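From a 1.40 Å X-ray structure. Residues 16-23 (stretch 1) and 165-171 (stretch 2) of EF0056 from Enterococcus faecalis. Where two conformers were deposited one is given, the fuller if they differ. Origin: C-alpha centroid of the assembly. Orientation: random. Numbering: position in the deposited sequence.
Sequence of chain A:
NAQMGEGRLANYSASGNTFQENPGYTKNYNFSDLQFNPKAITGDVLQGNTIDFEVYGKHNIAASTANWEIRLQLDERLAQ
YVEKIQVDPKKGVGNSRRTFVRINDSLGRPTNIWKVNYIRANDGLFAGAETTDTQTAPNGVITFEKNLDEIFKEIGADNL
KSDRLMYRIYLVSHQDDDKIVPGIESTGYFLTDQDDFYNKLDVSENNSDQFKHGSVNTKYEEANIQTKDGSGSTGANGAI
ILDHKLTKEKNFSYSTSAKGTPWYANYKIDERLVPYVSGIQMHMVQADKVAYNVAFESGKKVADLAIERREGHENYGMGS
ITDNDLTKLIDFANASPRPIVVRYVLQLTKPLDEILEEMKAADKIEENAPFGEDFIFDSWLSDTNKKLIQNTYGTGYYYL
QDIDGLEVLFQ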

# COMPACT_ATOMS: atom_id res chain seq x y z
N GLY A 16 -8.88 1.95 -7.82
CA GLY A 16 -9.81 1.96 -8.95
C GLY A 16 -9.40 1.00 -10.05
O GLY A 16 -9.82 1.15 -11.20
N ASN A 17 -8.59 0.00 -9.70
CA ASN A 17 -8.08 -0.95 -10.67
C ASN A 17 -9.25 -1.69 -11.30
O ASN A 17 -10.11 -2.21 -10.59
CB ASN A 17 -7.12 -1.92 -9.97
CG ASN A 17 -6.49 -2.91 -10.91
OD1 ASN A 17 -6.01 -2.54 -11.97
ND2 ASN A 17 -6.50 -4.18 -10.51
N THR A 18 -9.25 -1.76 -12.62
CA THR A 18 -10.44 -2.21 -13.35
C THR A 18 -10.52 -3.72 -13.51
O THR A 18 -11.62 -4.28 -13.52
CB THR A 18 -10.52 -1.54 -14.73
OG1 THR A 18 -9.27 -1.72 -15.42
CG2 THR A 18 -10.81 -0.05 -14.58
N PHE A 19 -9.37 -4.38 -13.65
CA PHE A 19 -9.33 -5.83 -13.89
C PHE A 19 -8.51 -6.55 -12.82
O PHE A 19 -7.30 -6.35 -12.69
CB PHE A 19 -8.80 -6.13 -15.29
CG PHE A 19 -9.68 -5.60 -16.39
CD1 PHE A 19 -10.96 -6.09 -16.57
CD2 PHE A 19 -9.22 -4.60 -17.24
CE1 PHE A 19 -11.77 -5.61 -17.58
CE2 PHE A 19 -10.03 -4.11 -18.25
CZ PHE A 19 -11.31 -4.61 -18.42
N GLN A 20 -9.20 -7.38 -12.06
CA GLN A 20 -8.62 -8.08 -10.93
C GLN A 20 -9.65 -9.05 -10.37
O GLN A 20 -10.83 -9.01 -10.74
CB GLN A 20 -8.20 -7.10 -9.84
CG GLN A 20 -9.37 -6.36 -9.16
CD GLN A 20 -8.92 -5.49 -8.03
OE1 GLN A 20 -7.87 -4.86 -8.12
NE2 GLN A 20 -9.69 -5.46 -6.95
N GLU A 21 -9.21 -9.91 -9.47
CA GLU A 21 -10.11 -10.83 -8.78
C GLU A 21 -10.93 -10.10 -7.72
O GLU A 21 -10.38 -9.48 -6.82
CB GLU A 21 -9.30 -11.96 -8.12
CG GLU A 21 -8.57 -12.86 -9.11
CD GLU A 21 -8.02 -14.16 -8.50
OE1 GLU A 21 -7.36 -14.14 -7.43
OE2 GLU A 21 -8.24 -15.22 -9.12
N ASN A 22 -12.26 -10.19 -7.84
CA ASN A 22 -13.19 -9.65 -6.84
C ASN A 22 -14.21 -10.72 -6.44
O ASN A 22 -15.40 -10.54 -6.67
CB ASN A 22 -13.92 -8.42 -7.39
CG ASN A 22 -12.97 -7.26 -7.67
OD1 ASN A 22 -12.15 -6.89 -6.82
ND2 ASN A 22 -13.07 -6.69 -8.86
N PRO A 23 -13.73 -11.83 -5.86
CA PRO A 23 -14.60 -12.96 -5.50
C PRO A 23 -15.43 -12.73 -4.24
O PRO A 23 -16.34 -13.52 -3.98
CB PRO A 23 -13.60 -14.08 -5.24
CG PRO A 23 -12.39 -13.37 -4.73
CD PRO A 23 -12.33 -12.08 -5.50
N LEU A 165 2.62 1.45 -13.66
CA LEU A 165 2.75 -0.01 -13.64
C LEU A 165 2.36 -0.54 -12.28
O LEU A 165 3.07 -0.35 -11.30
CB LEU A 165 4.18 -0.44 -13.94
CG LEU A 165 4.71 -0.09 -15.34
CD1 LEU A 165 6.24 -0.24 -15.35
CD2 LEU A 165 4.06 -0.92 -16.43
N MET A 166 1.22 -1.19 -12.23
CA MET A 166 0.68 -1.63 -10.97
C MET A 166 1.15 -2.98 -10.49
O MET A 166 1.64 -3.82 -11.26
CB MET A 166 -0.84 -1.61 -11.05
CG MET A 166 -1.46 -2.70 -11.91
SD MET A 166 -1.66 -4.33 -11.13
CE MET A 166 -2.98 -3.97 -10.01
N TYR A 167 0.98 -3.18 -9.19
CA TYR A 167 1.03 -4.50 -8.59
C TYR A 167 -0.05 -4.58 -7.52
O TYR A 167 -0.46 -3.55 -6.97
CB TYR A 167 2.40 -4.81 -7.99
CG TYR A 167 2.90 -3.84 -6.96
CD1 TYR A 167 2.44 -3.87 -5.65
CD2 TYR A 167 3.88 -2.92 -7.28
CE1 TYR A 167 2.94 -2.96 -4.71
CE2 TYR A 167 4.38 -2.04 -6.36
CZ TYR A 167 3.92 -2.07 -5.08
OH TYR A 167 4.46 -1.16 -4.19
N ARG A 168 -0.53 -5.78 -7.24
CA ARG A 168 -1.44 -6.03 -6.12
C ARG A 168 -1.03 -7.32 -5.44
O ARG A 168 -0.90 -8.35 -6.11
CB ARG A 168 -2.89 -6.13 -6.61
CG ARG A 168 -3.92 -6.46 -5.52
CD ARG A 168 -5.25 -6.92 -6.12
NE ARG A 168 -6.35 -6.86 -5.17
CZ ARG A 168 -7.48 -7.54 -5.27
NH1 ARG A 168 -7.69 -8.39 -6.26
NH2 ARG A 168 -8.42 -7.36 -4.36
N ILE A 169 -0.81 -7.29 -4.13
CA ILE A 169 -0.56 -8.49 -3.36
C ILE A 169 -1.71 -8.70 -2.38
O ILE A 169 -2.25 -7.73 -1.82
CB ILE A 169 0.82 -8.44 -2.67
CG1 ILE A 169 1.21 -9.83 -2.16
CG2 ILE A 169 0.84 -7.38 -1.57
CD1 ILE A 169 2.64 -9.93 -1.68
N TYR A 170 -2.16 -9.93 -2.23
CA TYR A 170 -3.32 -10.21 -1.40
C TYR A 170 -3.30 -11.65 -0.93
O TYR A 170 -2.53 -12.46 -1.41
CB TYR A 170 -4.62 -9.86 -2.13
CG TYR A 170 -4.87 -10.54 -3.46
CD1 TYR A 170 -4.20 -10.13 -4.62
CD2 TYR A 170 -5.84 -11.53 -3.60
CE1 TYR A 170 -4.45 -10.73 -5.85
CE2 TYR A 170 -6.09 -12.13 -4.83
CZ TYR A 170 -5.39 -11.70 -5.94
OH TYR A 170 -5.62 -12.24 -7.18
N LEU A 171 -4.14 -11.94 0.05
CA LEU A 171 -4.22 -13.26 0.65
C LEU A 171 -5.59 -13.87 0.39
O LEU A 171 -6.60 -13.20 0.62
CB LEU A 171 -3.99 -13.12 2.14
CG LEU A 171 -3.95 -14.40 2.94
CD1 LEU A 171 -2.75 -15.22 2.55
CD2 LEU A 171 -3.93 -14.08 4.44
O HOH W 1 -6.45 -9.77 -8.49
O HOH W 2 -11.40 -7.68 -4.27

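Two direct hydrogen bonds join the irregular segment 16-23 to the strand that carries M166, R168 and Y170, whose side chains alternate with those facing elsewhere. R168, extended with chi1 to chi3 all t, donates from NH1 to the carbonyl O of E21 (3.0 Å, 163°); the acceptor lies near the guanidinium plane, where the N-H bonds point. Y170 OH donates to E21 OE1 at 2.6 Å, a short bond to a carboxylate that sits at the edge of the phenol ring. E21 is thus held through both backbone and side chain.

Water extends this pairing. Water 1 accepts from E21 N and R168 NH1 and donates to Y170 OH, each at 2.9 Å, so that it ties one loop residue to two strand residues. Water 2 bridges N22 OD1 (2.8 Å) and R168 NH2 (3.0 Å), whose direct separation is 4.5 Å.

Within the loop, the side-chain amides are linked in a chain: N17 ND2 donates to Q20 OE1 (2.8 Å), and Q20 NE2 to N22 OD1 (2.8 Å). Q20 NE2 also lies over one face of the R168 guanidinium, 3.5 Å from R168 NH2; as both are donors, the approach is packing only. The methyl CE of M166 packs against the N17 side-chain amide, 3.6 Å from N17 ND2, a van der Waals contact.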